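Local coordinates for thioesterase (Streptomyces coelicolor, PDB 3QMW), which is a thioesterase of the prodiginine biosynthetic pathway with an alpha/beta hydrolase fold, and probably hydrolyses thioester bonds, at residues Thr78-Pro81 with Leu82-Val86; Leu110-Glu113 with Val114-Leu118; Val62-Pro65 with Gly66-Leu69; Arg143-His146 with Thr147-Asp150; Ala183-Arg186 with Ala187-Tyr191. All coordinates share one frame; numbering follows the deposited sequence.

Interaction 1: residues Thr78-Pro81 with Leu82-Val86; sequences TMEP and LAEAV
The carboxylates of Glu80 and Glu84 are the flat groups of this contact, and their planes are inclined by 41°. Glu80 OE1 sits over one face of the Glu84 carboxylate, 3.5 Å from Glu84 OE2 and almost as near to its other oxygen. This is one turn of helix 79-91, so the two acids stand at positions i and i+4. Both chains are extended beyond CG. Glu84 CB already rests near Glu80 O, and with CG anti to the carbonyl carbon (chi1 -80°) CG lies against the same oxygen.

The backbone beneath is regular from the second bond on. Ala83 N binds Met79 O at 2.8 Å. Glu84 N to Glu80 O and Ala85 N to Pro81 O continue the series. The first bond, Leu82 N to Thr78 O, is weak at 3.5 Å. Thr78 holds the N-cap position, but its side chain makes no capping bond. Pro81 falls in the first turn, where its lack of an N-H costs the helix no bond.

Met79 and Ala83 face helix 106-120. Leu82 lies against Leu64 and Tyr76. Ala85 and Val86 reach Trp11 of the second subunit.

Two acids this close should repel each other. Each has a long, weak ion pair with Arg120, which probably offsets part of that cost. Their place near the amino end of the helix is also likely to favour negative charge. The contact is thus polar on its outer side and apolar where it meets the fold.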
loop_
_atom_site.group_PDB
_atom_site.type_symbol
_atom_site.label_atom_id
_atom_site.label_comp_id
_atom_site.label_asym_id
_atom_site.label_seq_id
_atom_site.Cartn_x
_atom_site.Cartn_y
_atom_site.Cartn_z
ATOM N N THR D 78 31.920 7.938 10.321
ATOM C CA THR D 78 31.821 7.189 11.578
ATOM C C THR D 78 30.361 7.149 12.049
ATOM O O THR D 78 29.677 8.186 12.100
ATOM C CB THR D 78 32.725 7.809 12.687
ATOM O OG1 THR D 78 34.064 7.953 12.198
ATOM C CG2 THR D 78 32.747 6.928 13.943
ATOM N N MET D 79 29.895 5.953 12.414
ATOM C CA MET D 79 28.464 5.708 12.595
ATOM C C MET D 79 27.830 6.405 13.808
ATOM O O MET D 79 26.736 6.958 13.680
ATOM C CB MET D 79 28.183 4.201 12.648
ATOM C CG MET D 79 26.692 3.821 12.654
ATOM S SD MET D 79 25.720 4.395 11.233
ATOM C CE MET D 79 26.528 3.514 9.896
ATOM N N GLU D 80 28.488 6.381 14.972
ATOM C CA GLU D 80 27.862 6.925 16.195
ATOM C C GLU D 80 27.819 8.457 16.302
ATOM O O GLU D 80 26.813 9.007 16.755
ATOM C CB GLU D 80 28.461 6.331 17.478
ATOM C CG GLU D 80 27.411 6.244 18.609
ATOM C CD GLU D 80 28.008 6.282 20.013
ATOM O OE1 GLU D 80 28.713 7.267 20.344
ATOM O OE2 GLU D 80 27.750 5.327 20.790
ATOM N N PRO D 81 28.905 9.158 15.924
ATOM C CA PRO D 81 28.713 10.613 15.819
ATOM C C PRO D 81 27.548 10.966 14.880
ATOM O O PRO D 81 26.750 11.860 15.183
ATOM C CB PRO D 81 30.055 11.124 15.256
ATOM C CG PRO D 81 30.876 9.902 14.934
ATOM C CD PRO D 81 30.319 8.776 15.761
ATOM N N LEU D 82 27.451 10.251 13.762
ATOM C CA LEU D 82 26.355 10.453 12.813
ATOM C C LEU D 82 25.011 10.198 13.477
ATOM O O LEU D 82 24.121 11.058 13.456
ATOM C CB LEU D 82 26.525 9.536 11.598
ATOM C CG LEU D 82 25.547 9.715 10.439
ATOM C CD1 LEU D 82 25.434 11.170 10.036
ATOM C CD2 LEU D 82 25.988 8.854 9.270
ATOM N N ALA D 83 24.877 9.021 14.080
ATOM C CA ALA D 83 23.670 8.674 14.829
ATOM C C ALA D 83 23.343 9.720 15.902
ATOM O O ALA D 83 22.181 10.081 16.084
ATOM C CB ALA D 83 23.812 7.297 15.449
ATOM N N GLU D 84 24.375 10.213 16.592
ATOM C CA GLU D 84 24.211 11.249 17.628
ATOM C C GLU D 84 23.829 12.612 17.061
ATOM O O GLU D 84 22.998 13.306 17.636
ATOM C CB GLU D 84 25.465 11.351 18.520
ATOM C CG GLU D 84 25.504 10.255 19.582
ATOM C CD GLU D 84 26.729 10.278 20.473
ATOM O OE1 GLU D 84 27.816 10.737 20.043
ATOM O OE2 GLU D 84 26.593 9.795 21.620
ATOM N N ALA D 85 24.424 12.990 15.935
ATOM C CA ALA D 85 24.024 14.215 15.232
ATOM C C ALA D 85 22.554 14.129 14.813
ATOM O O ALA D 85 21.796 15.094 14.977
ATOM C CB ALA D 85 24.916 14.449 14.013
ATOM N N VAL D 86 22.169 12.961 14.284
ATOM C CA VAL D 86 20.796 12.702 13.823
ATOM C C VAL D 86 19.750 12.851 14.940
ATOM O O VAL D 86 18.687 13.454 14.744
ATOM C CB VAL D 86 20.672 11.280 13.194
ATOM C CG1 VAL D 86 19.211 10.819 13.145
ATOM C CG2 VAL D 86 21.306 11.241 11.807
#

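Interaction 2: residues Leu110-Glu113 with Val114-Leu118; sequences LAYE and VACVL
Leu110 with Val114, and Tyr112 with Cys116, are i to i+4 contacts along helix 106-120. This helix is the buried crossover of the beta-alpha-beta unit between strands 99-104 and 129-132 of the alpha/beta hydrolase fold. It follows the probable nucleophile elbow, whose residues Leu110 touches.

Four backbone bonds of the alpha-helical kind join the two halves. Cys116 N meets Tyr112 O at 3.0 Å, nearly along the C=O axis.

Cys116 SG makes a sulfur-aromatic contact with the Tyr112 ring. It lies 4.0 Å from the ring centroid, 31° off the normal, and comes closest to CE1 at 3.5 Å. Tyr112 has its CG anti to the backbone N (chi1 168°), and Cys116 has SG beside its own backbone N (chi1 -61°). The sulfur therefore points back along the helix to the ring. The Tyr112 hydroxyl is fixed by Trp193 NE1, and the Tyr225 ring meets the tyrosine almost at right angles.

Glu113 OE2 is hydrogen-bonded to the hydroxyl of Tyr191. Val114 packs on Ala83 and Val86 of helix 79-91. Within the helix, its CG2 reaches Leu110 CD1 at 3.6 Å.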
loop_
_atom_site.group_PDB
_atom_site.type_symbol
_atom_site.label_atom_id
_atom_site.label_comp_id
_atom_site.label_asym_id
_atom_site.label_seq_id
_atom_site.Cartn_x
_atom_site.Cartn_y
_atom_site.Cartn_z
ATOM N N LEU D 110 21.902 2.491 10.238
ATOM C CA LEU D 110 21.828 3.834 10.822
ATOM C C LEU D 110 20.555 4.024 11.628
ATOM O O LEU D 110 20.593 4.643 12.686
ATOM C CB LEU D 110 21.947 4.910 9.737
ATOM C CG LEU D 110 21.555 6.358 10.080
ATOM C CD1 LEU D 110 22.067 6.838 11.437
ATOM C CD2 LEU D 110 22.054 7.266 8.981
ATOM N N ALA D 111 19.443 3.490 11.123
ATOM C CA ALA D 111 18.151 3.544 11.819
ATOM C C ALA D 111 18.229 2.921 13.219
ATOM O O ALA D 111 17.842 3.538 14.222
ATOM C CB ALA D 111 17.097 2.826 10.997
ATOM N N TYR D 112 18.740 1.693 13.262
ATOM C CA TYR D 112 18.934 0.943 14.500
ATOM C C TYR D 112 19.772 1.735 15.510
ATOM O O TYR D 112 19.367 1.923 16.659
ATOM C CB TYR D 112 19.579 -0.410 14.156
ATOM C CG TYR D 112 20.125 -1.208 15.318
ATOM C CD1 TYR D 112 19.328 -1.527 16.415
ATOM C CD2 TYR D 112 21.438 -1.676 15.301
ATOM C CE1 TYR D 112 19.835 -2.277 17.478
ATOM C CE2 TYR D 112 21.948 -2.417 16.349
ATOM C CZ TYR D 112 21.144 -2.717 17.432
ATOM O OH TYR D 112 21.663 -3.449 18.469
ATOM N N GLU D 113 20.925 2.222 15.061
ATOM C CA GLU D 113 21.813 3.006 15.916
ATOM C C GLU D 113 21.170 4.265 16.484
ATOM O O GLU D 113 21.331 4.543 17.665
ATOM C CB GLU D 113 23.082 3.364 15.168
ATOM C CG GLU D 113 24.000 2.172 14.975
ATOM C CD GLU D 113 24.729 1.778 16.242
ATOM O OE1 GLU D 113 25.177 2.678 16.995
ATOM O OE2 GLU D 113 24.862 0.558 16.477
ATOM N N VAL D 114 20.449 5.022 15.669
ATOM C CA VAL D 114 19.698 6.174 16.186
ATOM C C VAL D 114 18.610 5.742 17.190
ATOM O O VAL D 114 18.302 6.477 18.140
ATOM C CB VAL D 114 19.034 6.998 15.050
ATOM C CG1 VAL D 114 17.973 7.953 15.618
ATOM C CG2 VAL D 114 20.091 7.757 14.244
ATOM N N ALA D 115 18.026 4.561 16.971
ATOM C CA ALA D 115 17.017 4.019 17.883
ATOM C C ALA D 115 17.618 3.835 19.270
ATOM O O ALA D 115 17.116 4.373 20.260
ATOM C CB ALA D 115 16.480 2.698 17.359
ATOM N N CYS D 116 18.711 3.087 19.322
ATOM C CA CYS D 116 19.471 2.909 20.549
ATOM C C CYS D 116 19.814 4.244 21.217
ATOM O O CYS D 116 19.551 4.442 22.399
ATOM C CB CYS D 116 20.752 2.133 20.248
ATOM S SG CYS D 116 20.438 0.466 19.577
ATOM N N VAL D 117 20.386 5.164 20.453
ATOM C CA VAL D 117 20.834 6.442 21.003
ATOM C C VAL D 117 19.695 7.256 21.630
ATOM O O VAL D 117 19.906 7.941 22.621
ATOM C CB VAL D 117 21.589 7.269 19.935
ATOM C CG1 VAL D 117 21.840 8.697 20.418
ATOM C CG2 VAL D 117 22.900 6.568 19.567
ATOM N N LEU D 118 18.495 7.178 21.070
ATOM C CA LEU D 118 17.347 7.869 21.660
ATOM C C LEU D 118 16.850 7.162 22.941
ATOM O O LEU D 118 16.236 7.795 23.808
ATOM C CB LEU D 118 16.215 8.006 20.637
ATOM C CG LEU D 118 16.502 8.969 19.474
ATOM C CD1 LEU D 118 15.563 8.688 18.308
ATOM C CD2 LEU D 118 16.392 10.425 19.908
#

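Interaction 3: residues Val62-Pro65 with Gly66-Leu69; sequences VQLP and GRGL
Gly66 turns the chain after Leu64 and Pro65, and its N lies 3.6 Å from Leu64 O without bonding to it. Its phi of 113° would drive a side chain into the carbonyl oxygen of Pro65, so glycine fits here. Gly66 and Arg67 both face Arg70, a G1 beta bulge in the loop between strand 57-61 and helix 79-91.

Arg67 carries most of the contact. Its CG takes the crowded position between backbone N and carbonyl carbon (chi1 69°), and the chain bends at chi3. This folds it back over the preceding residues. Leu64 CB lies over one face of the guanidinium, toward its rim, 3.6 Å from Arg67 CZ. Pro65 O lies at the edge, in plane, 3.6 Å from Arg67 NH1. Nearer the backbone, Arg67 CG touches Gln63 OE1 at 3.5 Å. That oxygen accepts a hydrogen bond from Val43 N. Arg67 NH2 makes a salt bridge to Asp184 and a hydrogen bond to Gly41 O. A leucine in place of Arg67 would probably leave Asp184 without its positive mate, Gly41 O without this donor, and a gap over Leu64 CB.

Gly68 follows with positive phi. Its CA lies 3.7 Å from Gln63 NE2, where a side chain would clash.

Trp11 of the second subunit packs on Leu64 and Pro65.

The two halves of this buried loop are not hydrogen-bonded to each other. Its shape rests on glycine geometry, on an apolar carbon set against a charged group, and on polar bonds to other loops and to helix 178-189.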
loop_
_atom_site.group_PDB
_atom_site.type_symbol
_atom_site.label_atom_id
_atom_site.label_comp_id
_atom_site.label_asym_id
_atom_site.label_seq_id
_atom_site.Cartn_x
_atom_site.Cartn_y
_atom_site.Cartn_z
ATOM N N VAL D 62 15.526 12.078 5.776
ATOM C CA VAL D 62 16.661 12.735 6.384
ATOM C C VAL D 62 17.775 12.877 5.352
ATOM O O VAL D 62 18.258 11.881 4.791
ATOM C CB VAL D 62 17.154 11.966 7.604
ATOM C CG1 VAL D 62 18.026 12.881 8.480
ATOM C CG2 VAL D 62 15.966 11.416 8.398
ATOM N N GLN D 63 18.144 14.125 5.075
ATOM C CA GLN D 63 19.272 14.425 4.189
ATOM C C GLN D 63 20.551 14.570 5.018
ATOM O O GLN D 63 20.702 15.521 5.790
ATOM C CB GLN D 63 19.022 15.705 3.396
ATOM C CG GLN D 63 20.023 15.911 2.285
ATOM C CD GLN D 63 19.613 15.246 0.982
ATOM O OE1 GLN D 63 19.661 14.008 0.843
ATOM N NE2 GLN D 63 19.243 16.068 0.001
ATOM N N LEU D 64 21.456 13.611 4.858
ATOM C CA LEU D 64 22.731 13.646 5.554
ATOM C C LEU D 64 23.585 14.773 4.999
ATOM O O LEU D 64 23.305 15.281 3.908
ATOM C CB LEU D 64 23.458 12.304 5.416
ATOM C CG LEU D 64 22.782 11.087 6.056
ATOM C CD1 LEU D 64 23.821 10.108 6.492
ATOM C CD2 LEU D 64 21.898 11.441 7.239
ATOM N N PRO D 65 24.624 15.188 5.748
ATOM C CA PRO D 65 25.468 16.248 5.215
ATOM C C PRO D 65 26.403 15.694 4.157
ATOM O O PRO D 65 26.900 14.583 4.308
ATOM C CB PRO D 65 26.245 16.725 6.436
ATOM C CG PRO D 65 26.358 15.514 7.285
ATOM C CD PRO D 65 25.115 14.698 7.046
ATOM N N GLY D 66 26.619 16.476 3.100
ATOM C CA GLY D 66 27.496 16.093 1.989
ATOM C C GLY D 66 26.762 15.860 0.679
ATOM O O GLY D 66 27.325 15.286 -0.253
ATOM N N ARG D 67 25.509 16.305 0.593
ATOM C CA ARG D 67 24.685 16.034 -0.577
ATOM C C ARG D 67 23.519 16.979 -0.606
ATOM O O ARG D 67 23.218 17.613 0.395
ATOM C CB ARG D 67 24.174 14.592 -0.542
ATOM C CG ARG D 67 23.159 14.315 0.564
ATOM C CD ARG D 67 23.248 12.881 1.015
ATOM N NE ARG D 67 24.403 12.640 1.882
ATOM C CZ ARG D 67 24.881 11.435 2.191
ATOM N NH1 ARG D 67 25.944 11.336 2.989
ATOM N NH2 ARG D 67 24.321 10.327 1.697
ATOM N N GLY D 68 22.850 17.052 -1.748
ATOM C CA GLY D 68 21.767 18.012 -1.945
ATOM C C GLY D 68 22.243 19.425 -1.660
ATOM O O GLY D 68 23.319 19.827 -2.110
ATOM N N LEU D 69 21.462 20.164 -0.876
ATOM C CA LEU D 69 21.809 21.529 -0.511
ATOM C C LEU D 69 22.850 21.558 0.614
ATOM O O LEU D 69 23.111 22.605 1.209
ATOM C CB LEU D 69 20.547 22.289 -0.081
ATOM C CG LEU D 69 19.453 22.444 -1.142
ATOM C CD1 LEU D 69 18.216 23.090 -0.518
ATOM C CD2 LEU D 69 19.954 23.254 -2.328
#

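Interaction 4: residues Arg143-His146 with Thr147-Asp150; sequences RADH and TLSD
Thr147 OG1 donates a hydrogen bond to Ala144 O at 2.6 Å. The hydroxyl lies above the carbonyl plane, 38° out of it, and not on a lone pair. It gets there because OG1 stands between the backbone N and carbonyl carbon of its own residue (chi1 66°). The second hydrogen bond is backbone to backbone, from Leu148 N to Asp145 O at 3.2 Å. It closes a type I beta turn from Asp145 to Leu148.

One CH-pi contact joins the middle of the turn. Thr147 CG2 sits over the face of the His146 ring, 3.6 Å from its centroid and 20° off the normal. The backbone N of Thr147 also lies over a face of this ring. The ring's rotation is fixed from outside, since His146 ND1 is hydrogen-bonded to Glu189.

Leu148 makes the van der Waals contact. Its side chain lies alongside that of Asp145 and points the same way. Its CD1 rests on Asp145 CB, at 3.5 Å, and on the flank of the carboxylate.

Within 143-146, a salt bridge of charges alone joins Arg143 NH2 to Asp145 OD2 (3.4 Å). The oxygen is well out of the guanidinium plane, and no N-H points at it.

Arg182 reaches the carbonyl oxygens of His146 and Leu148. Ser149 OG caps Ala152 N.

This is a surface turn that runs straight into a helix N-cap. It lies at the end of the connection from strand 129-132 to helix 150-159, the start of the helical insertion that probably forms the lid, as in related thioesterases.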
loop_
_atom_site.group_PDB
_atom_site.type_symbol
_atom_site.label_atom_id
_atom_site.label_comp_id
_atom_site.label_asym_id
_atom_site.label_seq_id
_atom_site.Cartn_x
_atom_site.Cartn_y
_atom_site.Cartn_z
ATOM N N ARG D 143 33.179 -6.473 4.829
ATOM C CA ARG D 143 33.375 -5.907 3.490
ATOM C C ARG D 143 34.158 -4.610 3.590
ATOM O O ARG D 143 34.020 -3.868 4.559
ATOM C CB ARG D 143 32.031 -5.656 2.805
ATOM C CG ARG D 143 31.168 -6.907 2.633
ATOM C CD ARG D 143 29.739 -6.541 2.281
ATOM N NE ARG D 143 29.678 -5.809 1.017
ATOM C CZ ARG D 143 29.736 -6.364 -0.194
ATOM N NH1 ARG D 143 29.853 -7.680 -0.339
ATOM N NH2 ARG D 143 29.678 -5.592 -1.274
ATOM N N ALA D 144 34.991 -4.355 2.586
ATOM C CA ALA D 144 35.827 -3.152 2.534
ATOM C C ALA D 144 35.794 -2.579 1.119
ATOM O O ALA D 144 36.828 -2.483 0.451
ATOM C CB ALA D 144 37.258 -3.485 2.946
ATOM N N ASP D 145 34.595 -2.210 0.669
ATOM C CA ASP D 145 34.396 -1.732 -0.698
ATOM C C ASP D 145 34.566 -0.220 -0.815
ATOM O O ASP D 145 34.745 0.294 -1.916
ATOM C CB ASP D 145 33.028 -2.173 -1.240
ATOM C CG ASP D 145 33.002 -3.647 -1.640
ATOM O OD1 ASP D 145 33.647 -4.475 -0.957
ATOM O OD2 ASP D 145 32.337 -3.980 -2.640
ATOM N N HIS D 146 34.526 0.487 0.311
ATOM C CA HIS D 146 34.818 1.918 0.310
ATOM C C HIS D 146 36.304 2.187 0.010
ATOM O O HIS D 146 36.674 3.305 -0.355
ATOM C CB HIS D 146 34.411 2.562 1.639
ATOM C CG HIS D 146 35.388 2.339 2.752
ATOM N ND1 HIS D 146 35.532 1.122 3.388
ATOM C CD2 HIS D 146 36.265 3.182 3.348
ATOM C CE1 HIS D 146 36.455 1.226 4.326
ATOM N NE2 HIS D 146 36.917 2.464 4.323
ATOM N N THR D 147 37.142 1.159 0.162
ATOM C CA THR D 147 38.569 1.254 -0.125
ATOM C C THR D 147 38.905 0.926 -1.576
ATOM O O THR D 147 40.081 0.842 -1.931
ATOM C CB THR D 147 39.377 0.286 0.761
ATOM O OG1 THR D 147 39.054 -1.068 0.422
ATOM C CG2 THR D 147 39.070 0.528 2.224
ATOM N N LEU D 148 37.887 0.724 -2.408
ATOM C CA LEU D 148 38.105 0.337 -3.798
ATOM C C LEU D 148 38.416 1.561 -4.645
ATOM O O LEU D 148 38.344 2.700 -4.180
ATOM C CB LEU D 148 36.870 -0.383 -4.366
ATOM C CG LEU D 148 36.640 -1.860 -3.997
ATOM C CD1 LEU D 148 35.148 -2.211 -3.970
ATOM C CD2 LEU D 148 37.374 -2.798 -4.953
ATOM N N SER D 149 38.764 1.303 -5.899
ATOM C CA SER D 149 38.876 2.337 -6.910
ATOM C C SER D 149 37.473 2.797 -7.305
ATOM O O SER D 149 36.490 2.407 -6.689
ATOM C CB SER D 149 39.590 1.766 -8.125
ATOM O OG SER D 149 38.729 0.882 -8.820
ATOM N N ASP D 150 37.376 3.615 -8.345
ATOM C CA ASP D 150 36.076 4.078 -8.812
ATOM C C ASP D 150 35.448 3.083 -9.764
ATOM O O ASP D 150 34.285 2.729 -9.609
ATOM C CB ASP D 150 36.200 5.441 -9.476
ATOM C CG ASP D 150 36.693 6.491 -8.524
ATOM O OD1 ASP D 150 36.960 6.139 -7.363
ATOM O OD2 ASP D 150 36.821 7.664 -8.927
#

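Interaction 5: residues Ala183-Arg186 with Ala187-Tyr191; sequences ADLR and ACERY
Arg190 lays its CG over one face of the Arg186 guanidinium, and the CG atoms of Arg186 and Arg190 meet at 3.6 Å. This is the weakly bonded last part of helix 178-189, in the alpha/beta hydrolase fold. Cys188 N binds Leu185 O at 3.1 Å, three residues back and well above the carbonyl plane. Arg186 O takes two donors, Arg190 N at 3.1 Å and, weakly, Glu189 N.

Arg186 is extended from CG to NE, and its NE makes a salt bridge to Asp77. Arg190 bends at chi2 and chi3 (-65° and -61°). The arginines thus overlap through aliphatic carbon, and their guanidinium planes are 33° apart. The like charges are kept from contact, with Arg186 NH1 4.7 Å from Arg190 NE.

Glu189 runs back along the helix, its CG 3.3 Å from Leu185 O. Its OE2 comes to 4.0 Å from Leu185 CD2. Its carboxylate serves the loop 143-150, and if Glu189 were an alanine, His146 ND1 and Asp145 N would probably lose their acceptors, and the His146 ring would be freer to turn.

Ala187 and Tyr191 touch Met79 of helix 79-91. Cys188 packs on Met106, within the probable nucleophile elbow. Within the turn, Cys188 SG lies 3.8 Å from Asp184 O.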
loop_
_atom_site.group_PDB
_atom_site.type_symbol
_atom_site.label_atom_id
_atom_site.label_comp_id
_atom_site.label_asym_id
_atom_site.label_seq_id
_atom_site.Cartn_x
_atom_site.Cartn_y
_atom_site.Cartn_z
ATOM N N ALA D 183 32.207 7.858 2.142
ATOM C CA ALA D 183 31.992 8.236 3.534
ATOM C C ALA D 183 30.784 7.503 4.138
ATOM O O ALA D 183 30.788 7.161 5.324
ATOM C CB ALA D 183 31.832 9.740 3.658
ATOM N N ASP D 184 29.754 7.254 3.329
ATOM C CA ASP D 184 28.618 6.431 3.772
ATOM C C ASP D 184 29.035 4.976 4.008
ATOM O O ASP D 184 28.683 4.388 5.025
ATOM C CB ASP D 184 27.468 6.459 2.750
ATOM C CG ASP D 184 26.630 7.737 2.809
ATOM O OD1 ASP D 184 26.796 8.561 3.738
ATOM O OD2 ASP D 184 25.787 7.917 1.901
ATOM N N LEU D 185 29.767 4.393 3.062
ATOM C CA LEU D 185 30.166 2.986 3.171
ATOM C C LEU D 185 31.157 2.719 4.310
ATOM O O LEU D 185 31.245 1.603 4.821
ATOM C CB LEU D 185 30.760 2.465 1.856
ATOM C CG LEU D 185 29.847 1.794 0.828
ATOM C CD1 LEU D 185 30.692 1.332 -0.339
ATOM C CD2 LEU D 185 29.091 0.606 1.416
ATOM N N ARG D 186 31.914 3.736 4.694
ATOM C CA ARG D 186 32.928 3.576 5.725
ATOM C C ARG D 186 32.291 3.422 7.100
ATOM O O ARG D 186 32.792 2.684 7.943
ATOM C CB ARG D 186 33.895 4.763 5.723
ATOM C CG ARG D 186 34.819 4.765 6.925
ATOM C CD ARG D 186 36.152 5.410 6.655
ATOM N NE ARG D 186 36.799 5.731 7.922
ATOM C CZ ARG D 186 38.107 5.719 8.139
ATOM N NH1 ARG D 186 38.564 6.037 9.348
ATOM N NH2 ARG D 186 38.958 5.384 7.167
ATOM N N ALA D 187 31.184 4.117 7.328
ATOM C CA ALA D 187 30.457 3.948 8.573
ATOM C C ALA D 187 29.847 2.546 8.692
ATOM O O ALA D 187 29.441 2.158 9.774
ATOM C CB ALA D 187 29.392 4.997 8.700
ATOM N N CYS D 188 29.790 1.793 7.593
ATOM C CA CYS D 188 29.192 0.450 7.587
ATOM C C CYS D 188 30.204 -0.678 7.714
ATOM O O CYS D 188 29.830 -1.818 7.989
ATOM C CB CYS D 188 28.403 0.224 6.292
ATOM S SG CYS D 188 26.940 1.249 6.122
ATOM N N GLU D 189 31.475 -0.371 7.488
ATOM C CA GLU D 189 32.510 -1.404 7.411
ATOM C C GLU D 189 33.571 -1.268 8.503
ATOM O O GLU D 189 34.296 -2.222 8.792
ATOM C CB GLU D 189 33.131 -1.363 6.018
ATOM C CG GLU D 189 32.085 -1.543 4.901
ATOM C CD GLU D 189 32.631 -1.282 3.501
ATOM O OE1 GLU D 189 33.616 -0.530 3.361
ATOM O OE2 GLU D 189 32.075 -1.835 2.527
ATOM N N ARG D 190 33.659 -0.069 9.080
ATOM C CA ARG D 190 34.450 0.218 10.281
ATOM C C ARG D 190 33.570 0.090 11.520
ATOM O O ARG D 190 34.030 0.275 12.646
ATOM C CB ARG D 190 35.011 1.649 10.234
ATOM C CG ARG D 190 35.798 2.012 8.969
ATOM C CD ARG D 190 37.086 1.216 8.818
ATOM N NE ARG D 190 38.008 1.435 9.933
ATOM C CZ ARG D 190 39.153 0.777 10.112
ATOM N NH1 ARG D 190 39.550 -0.156 9.243
ATOM N NH2 ARG D 190 39.912 1.053 11.169
ATOM N N TYR D 191 32.287 -0.177 11.302
ATOM C CA TYR D 191 31.354 -0.472 12.382
ATOM C C TYR D 191 31.615 -1.888 12.842
ATOM O O TYR D 191 31.782 -2.790 12.018
ATOM C CB TYR D 191 29.920 -0.350 11.858
ATOM C CG TYR D 191 28.809 -0.676 12.838
ATOM C CD1 TYR D 191 28.304 0.297 13.697
ATOM C CD2 TYR D 191 28.225 -1.942 12.864
ATOM C CE1 TYR D 191 27.279 0.012 14.576
ATOM C CE2 TYR D 191 27.196 -2.240 13.738
ATOM C CZ TYR D 191 26.727 -1.260 14.591
ATOM O OH TYR D 191 25.700 -1.561 15.450
#

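How the interactions relate
Interaction 2 is the core contact, wholly buried in the crossover helix beside the sheet. Interaction 3 is also buried, but in a loop. Interactions 1 and 5 are half-buried helix turns, and interaction 4 lies on the surface. Interaction 1 sits between interactions 2 and 5: Met79 touches both, and helix 79-91 packs on helix 106-120. Interactions 1 and 3 both touch the second subunit. Interaction 5 is tied to interactions 2, 3 and 4 by polar side chains. The helical turns rest on backbone bonds. The loop of interaction 3 has none between its halves and uses glycines and Arg67, while interaction 4 combines a backbone turn bond with side-chain contacts.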